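Stage II sporulation protein SA (Bacillus subtilis, PDB 3O6Q) acts as the toxin of a type II toxin-antitoxin system, causing cell death during sporulation unless neutralised by its antitoxin SpoIISB. Local coordinates at residues 21-25 with 128-134; 28-33 with 58-63; 47-52 with 142-146. All coordinates share one frame; numbering follows the deposited sequence.

Contact 1 (21-25 with 128-134); sequences MYLNR and SIVTEFD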
HETATM    1  N   MSE A  21       7.243  -4.520  10.937  1.00 42.69           N
HETATM    2  CA  MSE A  21       7.290  -3.111  10.642  1.00 45.03           C
HETATM    3  C   MSE A  21       6.418  -2.724   9.476  1.00 42.78           C
HETATM    4  O   MSE A  21       5.696  -1.739   9.556  1.00 41.64           O
HETATM    5  CB  MSE A  21       8.718  -2.697  10.361  1.00 53.36           C
HETATM    6  CG  MSE A  21       8.940  -1.233  10.207  1.00 65.13           C
HETATM    7 SE   MSE A  21      10.788  -1.044   9.610  1.00 96.12          SE
HETATM    8  CE  MSE A  21      11.559  -0.913  11.424  1.00 82.61           C
ATOM      9  N   TYR A  22       6.487  -3.474   8.377  1.00 39.38           N
ATOM     10  CA  TYR A  22       5.723  -3.118   7.212  1.00 35.82           C
ATOM     11  C   TYR A  22       4.269  -3.573   7.306  1.00 35.22           C
ATOM     12  O   TYR A  22       3.401  -2.965   6.701  1.00 31.65           O
ATOM     13  CB  TYR A  22       6.459  -3.549   5.943  1.00 36.88           C
ATOM     14  CG  TYR A  22       7.682  -2.663   5.715  1.00 35.53           C
ATOM     15  CD1 TYR A  22       7.526  -1.313   5.442  1.00 33.94           C
ATOM     16  CD2 TYR A  22       8.981  -3.166   5.852  1.00 35.20           C
ATOM     17  CE1 TYR A  22       8.632  -0.473   5.283  1.00 34.69           C
ATOM     18  CE2 TYR A  22      10.098  -2.334   5.685  1.00 35.73           C
ATOM     19  CZ  TYR A  22       9.922  -0.985   5.397  1.00 34.87           C
ATOM     20  OH  TYR A  22      11.020  -0.161   5.220  1.00 32.81           O
ATOM     21  N   LEU A  23       3.975  -4.595   8.105  1.00 37.51           N
ATOM     22  CA  LEU A  23       2.588  -4.848   8.462  1.00 36.54           C
ATOM     23  C   LEU A  23       2.027  -3.668   9.251  1.00 39.46           C
ATOM     24  O   LEU A  23       0.921  -3.199   8.939  1.00 39.56           O
ATOM     25  CB  LEU A  23       2.443  -6.136   9.251  1.00 37.55           C
ATOM     26  CG  LEU A  23       1.027  -6.461   9.788  1.00 36.30           C
ATOM     27  CD1 LEU A  23       0.012  -6.538   8.703  1.00 33.26           C
ATOM     28  CD2 LEU A  23       1.064  -7.736  10.603  1.00 36.48           C
ATOM     29  N   ASN A  24       2.773  -3.173  10.245  1.00 41.85           N
ATOM     30  CA  ASN A  24       2.310  -2.011  11.049  1.00 42.45           C
ATOM     31  C   ASN A  24       2.125  -0.745  10.200  1.00 39.05           C
ATOM     32  O   ASN A  24       1.112  -0.015  10.319  1.00 39.24           O
ATOM     33  CB  ASN A  24       3.253  -1.684  12.216  1.00 44.31           C
ATOM     34  CG  ASN A  24       3.255  -2.751  13.311  1.00 54.06           C
ATOM     35  OD1 ASN A  24       2.333  -3.566  13.414  1.00 61.31           O
ATOM     36  ND2 ASN A  24       4.298  -2.735  14.159  1.00 58.59           N
ATOM     37  N   ARG A  25       3.095  -0.469   9.351  1.00 36.30           N
ATOM     38  CA  ARG A  25       3.040   0.752   8.552  1.00 34.66           C
ATOM     39  C   ARG A  25       1.884   0.634   7.562  1.00 34.04           C
ATOM     40  O   ARG A  25       1.213   1.609   7.299  1.00 35.37           O
ATOM     41  CB  ARG A  25       4.369   1.003   7.847  1.00 32.78           C
ATOM     42  CG  ARG A  25       5.449   1.409   8.765  1.00 33.44           C
ATOM     43  CD  ARG A  25       6.743   1.775   8.053  1.00 33.26           C
ATOM     44  NE  ARG A  25       7.762   2.203   8.992  1.00 34.35           N
ATOM     45  CZ  ARG A  25       9.047   2.392   8.690  1.00 35.03           C
ATOM     46  NH1 ARG A  25       9.522   2.163   7.460  1.00 33.87           N
ATOM     47  NH2 ARG A  25       9.874   2.790   9.654  1.00 36.50           N
ATOM     48  N   SER A 128      14.739   3.893  12.818  1.00 48.98           N
ATOM     49  CA  SER A 128      14.772   2.444  12.596  1.00 49.90           C
ATOM     50  C   SER A 128      15.146   2.137  11.152  1.00 50.15           C
ATOM     51  O   SER A 128      16.329   1.990  10.873  1.00 52.00           O
ATOM     52  CB  SER A 128      13.465   1.748  12.996  1.00 49.44           C
ATOM     53  OG  SER A 128      12.349   2.326  12.366  1.00 49.38           O
ATOM     54  N   ILE A 129      14.171   2.083  10.241  1.00 47.47           N
ATOM     55  CA  ILE A 129      14.429   1.607   8.881  1.00 48.88           C
ATOM     56  C   ILE A 129      13.502   2.215   7.843  1.00 45.57           C
ATOM     57  O   ILE A 129      12.311   2.297   8.079  1.00 47.56           O
ATOM     58  CB  ILE A 129      14.288   0.080   8.839  1.00 53.38           C
ATOM     59  CG1 ILE A 129      15.595  -0.579   9.301  1.00 65.36           C
ATOM     60  CG2 ILE A 129      13.983  -0.415   7.498  1.00 48.69           C
ATOM     61  CD1 ILE A 129      15.425  -2.059   9.659  1.00 74.07           C
ATOM     62  N   VAL A 130      14.049   2.648   6.710  1.00 41.34           N
ATOM     63  CA  VAL A 130      13.255   2.983   5.532  1.00 39.90           C
ATOM     64  C   VAL A 130      13.851   2.303   4.297  1.00 38.90           C
ATOM     65  O   VAL A 130      15.047   2.329   4.088  1.00 42.78           O
ATOM     66  CB  VAL A 130      13.206   4.503   5.147  1.00 40.47           C
ATOM     67  CG1 VAL A 130      12.088   5.230   5.855  1.00 41.78           C
ATOM     68  CG2 VAL A 130      14.540   5.187   5.377  1.00 41.48           C
ATOM     69  N   THR A 131      12.993   1.737   3.460  1.00 36.97           N
ATOM     70  CA  THR A 131      13.413   0.963   2.291  1.00 34.89           C
ATOM     71  C   THR A 131      12.521   1.309   1.102  1.00 34.03           C
ATOM     72  O   THR A 131      11.656   2.186   1.190  1.00 32.45           O
ATOM     73  CB  THR A 131      13.251  -0.554   2.583  1.00 33.77           C
ATOM     74  OG1 THR A 131      11.853  -0.849   2.680  1.00 33.00           O
ATOM     75  CG2 THR A 131      13.912  -0.963   3.860  1.00 33.90           C
ATOM     76  N   GLU A 132      12.694   0.568   0.006  1.00 34.02           N
ATOM     77  CA  GLU A 132      11.759   0.576  -1.110  1.00 33.93           C
ATOM     78  C   GLU A 132      10.260   0.396  -0.749  1.00 34.04           C
ATOM     79  O   GLU A 132       9.408   0.917  -1.452  1.00 33.64           O
ATOM     80  CB  GLU A 132      12.184  -0.444  -2.143  1.00 36.15           C
ATOM     81  CG  GLU A 132      12.080  -1.874  -1.718  1.00 37.20           C
ATOM     82  CD  GLU A 132      12.942  -2.267  -0.543  1.00 38.40           C
ATOM     83  OE1 GLU A 132      14.156  -1.926  -0.460  1.00 39.96           O
ATOM     84  OE2 GLU A 132      12.396  -3.001   0.295  1.00 42.60           O
ATOM     85  N   PHE A 133       9.926  -0.308   0.340  1.00 33.89           N
ATOM     86  CA  PHE A 133       8.553  -0.405   0.770  1.00 33.26           C
ATOM     87  C   PHE A 133       8.021   0.985   1.022  1.00 33.64           C
ATOM     88  O   PHE A 133       6.873   1.334   0.670  1.00 33.59           O
ATOM     89  CB  PHE A 133       8.434  -1.213   2.063  1.00 37.54           C
ATOM     90  CG  PHE A 133       8.458  -2.725   1.877  1.00 39.66           C
ATOM     91  CD1 PHE A 133       9.676  -3.426   1.834  1.00 46.04           C
ATOM     92  CD2 PHE A 133       7.268  -3.448   1.801  1.00 41.27           C
ATOM     93  CE1 PHE A 133       9.717  -4.851   1.698  1.00 46.43           C
ATOM     94  CE2 PHE A 133       7.268  -4.859   1.649  1.00 44.31           C
ATOM     95  CZ  PHE A 133       8.505  -5.571   1.604  1.00 46.85           C
ATOM     96  N   ASP A 134       8.850   1.805   1.632  1.00 32.97           N
ATOM     97  CA  ASP A 134       8.445   3.167   1.913  1.00 33.76           C
ATOM     98  C   ASP A 134       8.389   4.019   0.663  1.00 33.84           C
ATOM     99  O   ASP A 134       7.493   4.809   0.488  1.00 35.80           O
ATOM    100  CB  ASP A 134       9.368   3.735   2.964  1.00 35.51           C
ATOM    101  CG  ASP A 134       9.403   2.842   4.177  1.00 35.37           C
ATOM    102  OD1 ASP A 134       8.349   2.719   4.808  1.00 33.63           O
ATOM    103  OD2 ASP A 134      10.439   2.199   4.458  1.00 37.31           O
TER
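Tyr22, on helix 7-35, reaches across to the start of helix 132-148 and lays its ring against Phe133. CB already points toward the other segment, and CG, anti to the carbonyl carbon (chi1 -71°), carries the ring on to Phe133. CG lies 3.9 Å from Phe133 CG, within a face-to-face stack whose planes are only 17° apart. Over this one face, the CE1 rim touches Phe133 CB at 3.3 Å, a CH-pi contact, and the CE2 rim lies near Phe133 CD1. At the tip, Tyr22 OH donates to Asp134 OD2 at 2.5 Å, meeting the carboxylate from its syn side, 25° out of its plane. The hydroxyl of Thr131 also closes on the phenol, with OG1 2.8 Å from Tyr22 OH.

The same carboxylate oxygen accepts from Thr131 N through its anti lone pair. Thr131, at the N-cap, and Asp134 form a capping box at the helix start, the Thr131 hydroxyl capping through Phe133 N, and the phenol is tied into it. One turn on from Tyr22, Arg25 runs extended from CG to NE and pinches a single acceptor: NH1 and NH2 each lie 2.9 Å from Ile129 O, in the guanidinium plane. NH1 additionally makes a salt bridge to Asp134 OD1 at 3.0 Å, so Asp134 answers both Tyr22 and Arg25. Met21, a selenomethionine, is extended as far as SE, which lies 3.8 Å from Ile129 CB; a bend at chi3 turns its methyl CE to Ser128.

The contact fastens helix 7-35 to the turn between strand 118-125 and helix 132-148. Val130 bonds through its backbone to Gly106, Met63 and Leu65 border Arg25, and Leu23 of the second subunit packs on Phe133.

Contact 2 (28-33 with 58-63); sequences TYQYLL and TYADKM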
ATOM      1  N   THR A  28      -1.370   1.233   9.472  1.00 33.19           N
ATOM      2  CA  THR A  28      -1.545   2.676   9.597  1.00 33.86           C
ATOM      3  C   THR A  28      -2.006   3.345   8.331  1.00 33.43           C
ATOM      4  O   THR A  28      -2.893   4.177   8.364  1.00 32.90           O
ATOM      5  CB  THR A  28      -0.266   3.315  10.092  1.00 35.44           C
ATOM      6  OG1 THR A  28       0.030   2.722  11.373  1.00 37.56           O
ATOM      7  CG2 THR A  28      -0.381   4.856  10.257  1.00 35.04           C
ATOM      8  N   TYR A  29      -1.382   3.000   7.207  1.00 34.95           N
ATOM      9  CA  TYR A  29      -1.712   3.606   5.907  1.00 34.44           C
ATOM     10  C   TYR A  29      -3.200   3.381   5.591  1.00 33.24           C
ATOM     11  O   TYR A  29      -3.928   4.306   5.250  1.00 31.92           O
ATOM     12  CB  TYR A  29      -0.782   2.995   4.852  1.00 35.14           C
ATOM     13  CG  TYR A  29      -1.080   3.232   3.379  1.00 36.02           C
ATOM     14  CD1 TYR A  29      -0.480   4.265   2.669  1.00 36.79           C
ATOM     15  CD2 TYR A  29      -1.856   2.333   2.667  1.00 39.37           C
ATOM     16  CE1 TYR A  29      -0.701   4.440   1.280  1.00 36.81           C
ATOM     17  CE2 TYR A  29      -2.071   2.489   1.278  1.00 37.99           C
ATOM     18  CZ  TYR A  29      -1.513   3.551   0.612  1.00 37.65           C
ATOM     19  OH  TYR A  29      -1.779   3.731  -0.726  1.00 41.42           O
ATOM     20  N   GLN A  30      -3.644   2.143   5.736  1.00 34.35           N
ATOM     21  CA  GLN A  30      -5.010   1.785   5.433  1.00 34.78           C
ATOM     22  C   GLN A  30      -5.953   2.464   6.407  1.00 37.00           C
ATOM     23  O   GLN A  30      -6.998   2.921   6.003  1.00 37.03           O
ATOM     24  CB  GLN A  30      -5.194   0.286   5.509  1.00 36.49           C
ATOM     25  CG  GLN A  30      -6.601  -0.174   5.099  1.00 36.19           C
ATOM     26  CD  GLN A  30      -7.518  -0.594   6.263  1.00 37.99           C
ATOM     27  OE1 GLN A  30      -8.393  -1.470   6.091  1.00 40.73           O
ATOM     28  NE2 GLN A  30      -7.343   0.035   7.436  1.00 34.84           N
ATOM     29  N   TYR A  31      -5.583   2.534   7.687  1.00 38.47           N
ATOM     30  CA  TYR A  31      -6.455   3.150   8.673  1.00 38.60           C
ATOM     31  C   TYR A  31      -6.674   4.607   8.335  1.00 36.87           C
ATOM     32  O   TYR A  31      -7.823   5.122   8.392  1.00 36.20           O
ATOM     33  CB  TYR A  31      -5.893   2.982  10.074  1.00 42.87           C
ATOM     34  CG  TYR A  31      -6.753   3.616  11.149  1.00 47.48           C
ATOM     35  CD1 TYR A  31      -7.701   2.871  11.846  1.00 48.15           C
ATOM     36  CD2 TYR A  31      -6.592   4.943  11.489  1.00 49.76           C
ATOM     37  CE1 TYR A  31      -8.487   3.437  12.832  1.00 48.29           C
ATOM     38  CE2 TYR A  31      -7.383   5.525  12.463  1.00 53.34           C
ATOM     39  CZ  TYR A  31      -8.326   4.768  13.130  1.00 53.62           C
ATOM     40  OH  TYR A  31      -9.084   5.378  14.112  1.00 59.62           O
ATOM     41  N   LEU A  32      -5.597   5.285   7.941  1.00 35.23           N
ATOM     42  CA  LEU A  32      -5.697   6.709   7.567  1.00 35.46           C
ATOM     43  C   LEU A  32      -6.475   6.921   6.266  1.00 37.39           C
ATOM     44  O   LEU A  32      -7.260   7.829   6.149  1.00 41.32           O
ATOM     45  CB  LEU A  32      -4.334   7.334   7.473  1.00 34.24           C
ATOM     46  CG  LEU A  32      -3.515   7.441   8.764  1.00 35.03           C
ATOM     47  CD1 LEU A  32      -2.060   7.750   8.370  1.00 34.85           C
ATOM     48  CD2 LEU A  32      -4.054   8.513   9.686  1.00 33.83           C
ATOM     49  N   LEU A  33      -6.285   6.071   5.278  1.00 38.08           N
ATOM     50  CA  LEU A  33      -7.072   6.207   4.074  1.00 37.07           C
ATOM     51  C   LEU A  33      -8.549   6.073   4.447  1.00 36.93           C
ATOM     52  O   LEU A  33      -9.388   6.727   3.875  1.00 39.49           O
ATOM     53  CB  LEU A  33      -6.636   5.167   3.012  1.00 34.35           C
ATOM     54  CG  LEU A  33      -5.403   5.565   2.181  1.00 34.00           C
ATOM     55  CD1 LEU A  33      -4.918   4.422   1.207  1.00 30.58           C
ATOM     56  CD2 LEU A  33      -5.614   6.898   1.389  1.00 33.66           C
ATOM     57  N   THR A  58       1.380  13.666   7.204  1.00 42.05           N
ATOM     58  CA  THR A  58       0.298  13.072   7.967  1.00 41.20           C
ATOM     59  C   THR A  58       0.569  11.586   8.235  1.00 40.35           C
ATOM     60  O   THR A  58       0.389  11.070   9.343  1.00 45.87           O
ATOM     61  CB  THR A  58      -1.048  13.283   7.220  1.00 41.45           C
ATOM     62  OG1 THR A  58      -1.363  14.694   7.219  1.00 41.31           O
ATOM     63  CG2 THR A  58      -2.171  12.481   7.860  1.00 39.17           C
ATOM     64  N   TYR A  59       1.047  10.916   7.213  1.00 40.16           N
ATOM     65  CA  TYR A  59       1.323   9.498   7.270  1.00 37.30           C
ATOM     66  C   TYR A  59       2.617   9.183   8.001  1.00 38.71           C
ATOM     67  O   TYR A  59       2.650   8.303   8.862  1.00 41.27           O
ATOM     68  CB  TYR A  59       1.313   8.928   5.832  1.00 36.09           C
ATOM     69  CG  TYR A  59      -0.105   8.686   5.337  1.00 34.80           C
ATOM     70  CD1 TYR A  59      -0.961   9.752   5.020  1.00 34.18           C
ATOM     71  CD2 TYR A  59      -0.622   7.391   5.271  1.00 33.48           C
ATOM     72  CE1 TYR A  59      -2.285   9.498   4.600  1.00 33.67           C
ATOM     73  CE2 TYR A  59      -1.932   7.138   4.823  1.00 32.19           C
ATOM     74  CZ  TYR A  59      -2.753   8.177   4.512  1.00 32.60           C
ATOM     75  OH  TYR A  59      -4.055   7.871   4.132  1.00 34.29           O
ATOM     76  N   ALA A  60       3.689   9.884   7.658  1.00 38.95           N
ATOM     77  CA  ALA A  60       4.979   9.616   8.280  1.00 39.93           C
ATOM     78  C   ALA A  60       4.885   9.894   9.779  1.00 40.51           C
ATOM     79  O   ALA A  60       5.437   9.159  10.575  1.00 41.62           O
ATOM     80  CB  ALA A  60       6.086  10.447   7.641  1.00 38.80           C
ATOM     81  N   ASP A  61       4.175  10.948  10.156  1.00 40.95           N
ATOM     82  CA  ASP A  61       4.008  11.265  11.558  1.00 43.90           C
ATOM     83  C   ASP A  61       3.537  10.084  12.397  1.00 45.41           C
ATOM     84  O   ASP A  61       3.953   9.939  13.536  1.00 49.15           O
ATOM     85  CB  ASP A  61       3.033  12.408  11.722  1.00 44.75           C
ATOM     86  CG  ASP A  61       3.625  13.725  11.300  1.00 48.42           C
ATOM     87  OD1 ASP A  61       4.834  13.758  10.927  1.00 47.26           O
ATOM     88  OD2 ASP A  61       2.862  14.735  11.296  1.00 52.90           O
ATOM     89  N   LYS A  62       2.706   9.215  11.838  1.00 44.86           N
ATOM     90  CA  LYS A  62       2.197   8.101  12.620  1.00 45.85           C
ATOM     91  C   LYS A  62       2.971   6.771  12.437  1.00 44.89           C
ATOM     92  O   LYS A  62       2.539   5.742  12.927  1.00 40.88           O
ATOM     93  CB  LYS A  62       0.715   7.928  12.310  1.00 45.83           C
ATOM     94  CG  LYS A  62      -0.155   9.122  12.749  1.00 48.39           C
ATOM     95  CD  LYS A  62      -1.640   8.719  12.792  1.00 52.33           C
ATOM     96  CE  LYS A  62      -2.459   9.459  13.855  1.00 55.28           C
ATOM     97  NZ  LYS A  62      -3.917   8.992  13.821  1.00 56.10           N
HETATM   98  N   MSE A  63       4.135   6.828  11.793  1.00 44.40           N
HETATM   99  CA  MSE A  63       4.849   5.661  11.382  1.00 45.43           C
HETATM  100  C   MSE A  63       6.313   5.573  11.814  1.00 49.97           C
HETATM  101  O   MSE A  63       7.008   4.600  11.450  1.00 56.97           O
HETATM  102  CB  MSE A  63       4.835   5.569   9.859  1.00 45.78           C
HETATM  103  CG  MSE A  63       3.569   5.083   9.236  1.00 45.94           C
HETATM  104 SE   MSE A  63       3.880   5.014   7.333  1.00 52.52          SE
HETATM  105  CE  MSE A  63       2.048   5.053   6.714  1.00 40.46           C
TER
HETATM  106  O   HOH W   1      -5.680  10.260   4.642  1.00 46.62           O
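The flat ring of Tyr59 projects from helix 45-61 into a groove on helix 7-35 bounded by Tyr29, Leu32 and Leu33. Leu32 supplies the broad side of this groove: the two side chains slide past each other in opposite directions, and Leu32 CD1 rests over one face of the phenol, as a CH-pi contact 3.6 Å from the ring centroid and 16° off its normal. Leu32 CB sits farther along, 3.5 Å from Tyr59 CZ. Tyr29 leans on the ring obliquely, planes 63° apart, with its CD1 near Tyr59 CE2, and its carbonyl O meets the ring edge. Where the ring ends, Leu33 crosses at about a right angle, and its CD2 lies 3.3 Å from Tyr59 OH. The hydroxyl is paired with a water 2.9 Å from Tyr59 OH, and this water donates to Leu32 O, bridging the helices at the hydroxyl end of the ring.

Beside this main bump, smaller apolar contacts follow. Thr28 turns its methyl across: CG2, anti to the backbone N, meets Lys62 CB at 3.9 Å and also faces Met63, while its hydroxyl turns back to Asn24 O. The aliphatic part of Lys62 runs past Leu32 CD2. Selenomethionine Met63, extended beyond CG, pushes its methyl CE against Tyr29 CB at 4.0 Å.

Leu137, Ser140 and Ile144 of helix 132-148 also touch Tyr29, whose hydroxyl bonds to Tyr29 of the second subunit. Helices packed together beside an antiparallel sheet and pairing with those of a partner subunit are consistent with a GAF-like fold for this domain, predicted to be cytoplasmic.

Contact 3 (47-52 with 142-146); sequences AYAEGI and TSIYD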
ATOM      1  N   ALA A  47       1.108  25.436  -4.234  1.00 61.67           N
ATOM      2  CA  ALA A  47      -0.019  24.869  -3.492  1.00 59.45           C
ATOM      3  C   ALA A  47       0.044  23.352  -3.576  1.00 56.80           C
ATOM      4  O   ALA A  47      -0.049  22.647  -2.554  1.00 54.91           O
ATOM      5  CB  ALA A  47      -1.339  25.361  -4.018  1.00 59.84           C
ATOM      6  N   TYR A  48       0.171  22.853  -4.801  1.00 56.53           N
ATOM      7  CA  TYR A  48       0.311  21.431  -5.029  1.00 55.29           C
ATOM      8  C   TYR A  48       1.445  20.881  -4.172  1.00 51.61           C
ATOM      9  O   TYR A  48       1.271  19.881  -3.497  1.00 48.95           O
ATOM     10  CB  TYR A  48       0.581  21.150  -6.518  1.00 57.39           C
ATOM     11  CG  TYR A  48       0.310  19.718  -6.948  1.00 58.31           C
ATOM     12  CD1 TYR A  48      -0.856  19.387  -7.643  1.00 62.84           C
ATOM     13  CD2 TYR A  48       1.190  18.697  -6.644  1.00 56.79           C
ATOM     14  CE1 TYR A  48      -1.142  18.059  -8.045  1.00 59.92           C
ATOM     15  CE2 TYR A  48       0.914  17.376  -7.032  1.00 57.45           C
ATOM     16  CZ  TYR A  48      -0.256  17.066  -7.742  1.00 59.35           C
ATOM     17  OH  TYR A  48      -0.538  15.757  -8.145  1.00 62.64           O
ATOM     18  N   ALA A  49       2.615  21.508  -4.215  1.00 52.72           N
ATOM     19  CA  ALA A  49       3.770  20.960  -3.467  1.00 51.96           C
ATOM     20  C   ALA A  49       3.497  20.953  -1.953  1.00 50.86           C
ATOM     21  O   ALA A  49       3.878  20.016  -1.267  1.00 47.54           O
ATOM     22  CB  ALA A  49       5.072  21.681  -3.796  1.00 52.67           C
ATOM     23  N   GLU A  50       2.789  21.979  -1.466  1.00 54.29           N
ATOM     24  CA  GLU A  50       2.353  22.069  -0.067  1.00 53.87           C
ATOM     25  C   GLU A  50       1.421  20.948   0.362  1.00 51.97           C
ATOM     26  O   GLU A  50       1.626  20.346   1.413  1.00 52.54           O
ATOM     27  CB  GLU A  50       1.627  23.372   0.185  1.00 57.29           C
ATOM     28  CG  GLU A  50       1.108  23.466   1.603  1.00 58.74           C
ATOM     29  CD  GLU A  50       0.673  24.843   2.000  1.00 63.28           C
ATOM     30  OE1 GLU A  50       0.880  25.798   1.215  1.00 68.69           O
ATOM     31  OE2 GLU A  50       0.131  24.969   3.110  1.00 65.55           O
ATOM     32  N   GLY A  51       0.399  20.685  -0.445  1.00 50.08           N
ATOM     33  CA  GLY A  51      -0.490  19.570  -0.218  1.00 46.61           C
ATOM     34  C   GLY A  51       0.178  18.204  -0.220  1.00 44.82           C
ATOM     35  O   GLY A  51      -0.148  17.346   0.599  1.00 44.18           O
ATOM     36  N   ILE A  52       1.106  17.977  -1.137  1.00 43.04           N
ATOM     37  CA  ILE A  52       1.854  16.734  -1.135  1.00 41.57           C
ATOM     38  C   ILE A  52       2.721  16.628   0.123  1.00 41.64           C
ATOM     39  O   ILE A  52       2.666  15.618   0.819  1.00 38.36           O
ATOM     40  CB  ILE A  52       2.691  16.619  -2.402  1.00 41.43           C
ATOM     41  CG1 ILE A  52       1.732  16.378  -3.580  1.00 42.60           C
ATOM     42  CG2 ILE A  52       3.735  15.576  -2.222  1.00 37.36           C
ATOM     43  CD1 ILE A  52       1.812  15.030  -4.248  1.00 40.07           C
ATOM     44  N   THR A 142       1.351  10.141  -3.294  1.00 37.16           N
ATOM     45  CA  THR A 142       1.456  11.190  -4.308  1.00 38.01           C
ATOM     46  C   THR A 142       0.527  10.882  -5.465  1.00 38.79           C
ATOM     47  O   THR A 142      -0.057  11.789  -6.030  1.00 45.86           O
ATOM     48  CB  THR A 142       2.901  11.326  -4.862  1.00 38.66           C
ATOM     49  OG1 THR A 142       3.279  10.125  -5.533  1.00 37.01           O
ATOM     50  CG2 THR A 142       3.915  11.615  -3.758  1.00 37.99           C
ATOM     51  N   SER A 143       0.363   9.613  -5.813  1.00 37.75           N
ATOM     52  CA  SER A 143      -0.577   9.237  -6.881  1.00 39.74           C
ATOM     53  C   SER A 143      -2.013   9.435  -6.463  1.00 40.04           C
ATOM     54  O   SER A 143      -2.801   9.986  -7.228  1.00 46.84           O
ATOM     55  CB  SER A 143      -0.335   7.801  -7.362  1.00 39.19           C
ATOM     56  OG  SER A 143       0.931   7.724  -8.014  1.00 39.64           O
ATOM     57  N   ILE A 144      -2.347   9.050  -5.237  1.00 37.75           N
ATOM     58  CA  ILE A 144      -3.674   9.299  -4.710  1.00 36.36           C
ATOM     59  C   ILE A 144      -3.967  10.785  -4.657  1.00 37.92           C
ATOM     60  O   ILE A 144      -5.050  11.214  -4.995  1.00 39.70           O
ATOM     61  CB  ILE A 144      -3.837   8.713  -3.314  1.00 35.46           C
ATOM     62  CG1 ILE A 144      -3.719   7.175  -3.380  1.00 34.34           C
ATOM     63  CG2 ILE A 144      -5.178   9.165  -2.705  1.00 34.32           C
ATOM     64  CD1 ILE A 144      -3.211   6.538  -2.094  1.00 31.42           C
ATOM     65  N   TYR A 145      -2.992  11.590  -4.276  1.00 41.06           N
ATOM     66  CA  TYR A 145      -3.184  13.044  -4.285  1.00 43.47           C
ATOM     67  C   TYR A 145      -3.602  13.552  -5.649  1.00 48.38           C
ATOM     68  O   TYR A 145      -4.587  14.302  -5.773  1.00 48.91           O
ATOM     69  CB  TYR A 145      -1.927  13.766  -3.823  1.00 41.74           C
ATOM     70  CG  TYR A 145      -2.098  15.243  -3.542  1.00 42.73           C
ATOM     71  CD1 TYR A 145      -2.529  15.695  -2.293  1.00 42.80           C
ATOM     72  CD2 TYR A 145      -1.789  16.201  -4.509  1.00 43.48           C
ATOM     73  CE1 TYR A 145      -2.655  17.048  -2.023  1.00 43.09           C
ATOM     74  CE2 TYR A 145      -1.900  17.544  -4.234  1.00 45.70           C
ATOM     75  CZ  TYR A 145      -2.340  17.949  -2.986  1.00 45.45           C
ATOM     76  OH  TYR A 145      -2.503  19.286  -2.776  1.00 51.11           O
ATOM     77  N   ASP A 146      -2.896  13.119  -6.687  1.00 53.99           N
ATOM     78  CA  ASP A 146      -3.203  13.596  -8.043  1.00 57.69           C
ATOM     79  C   ASP A 146      -4.599  13.158  -8.466  1.00 54.65           C
ATOM     80  O   ASP A 146      -5.353  13.931  -9.061  1.00 55.27           O
ATOM     81  CB  ASP A 146      -2.203  13.051  -9.021  1.00 61.60           C
ATOM     82  CG  ASP A 146      -2.255  13.780 -10.355  1.00 78.31           C
ATOM     83  OD1 ASP A 146      -3.323  13.784 -11.017  1.00 89.47           O
ATOM     84  OD2 ASP A 146      -1.230  14.378 -10.751  1.00 90.88           O
TER
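Two tyrosine rings meet edge to face: the edge of Tyr145 points at the face of Tyr48, planes 80° apart and centroids 5.0 Å apart. Tyr145 CE2 stands over the centre of the Tyr48 ring, and CD2 comes 3.7 Å from Tyr48 CZ. One face of Tyr145 carries Ile52, whose CG1 makes a CH-pi contact 4.0 Å from the ring centroid. Ile52 CD1 continues past it to the backbone of Thr142, 3.9 Å from its CA. Both tyrosines have CG anti to the backbone N, which sends the rings across the gap between helices 45-61 and 132-148. The two segments run at 131°, their axes approaching to 10.8 Å, as a helix pair lying beside the antiparallel sheet: Phe113 and Leu69 border Ile52, and Ile122 touches Thr142. Gly51, with no side chain, lets the phenol of Tyr145 lie close on the backbone, OH 3.3 Å from Gly51 CA, and the hydroxyl bonds on to Tyr41 O of strand 38-42. At the far end of the Tyr48 ring, Tyr48 OH lies 3.0 Å from Asp146 OD2, a carboxylate oxygen that is also hydrogen-bonded by a polar side chain from the chain of another protein.

How the contacts relate
Three helices, 7-35, 45-61 and 132-148, are joined pairwise: contact 1 links the first to the third, contact 2 the first to the second, contact 3 the second to the third. Contacts 1 and 2 have centres 12 Å apart and touch where Arg25 NE lies 3.5 Å from Met63 O. Contacts 2 and 3, centres 16 Å apart, meet through Ile144 CD1, 3.4 Å from Tyr29 OH. Contacts 1 and 3 lie on opposite sides of the chain's centre, nearest atoms about 9 Å apart. All three adjoin the second subunit, and contacts 1 and 3 also meet chains of another protein, probably the antitoxin SpoIISB.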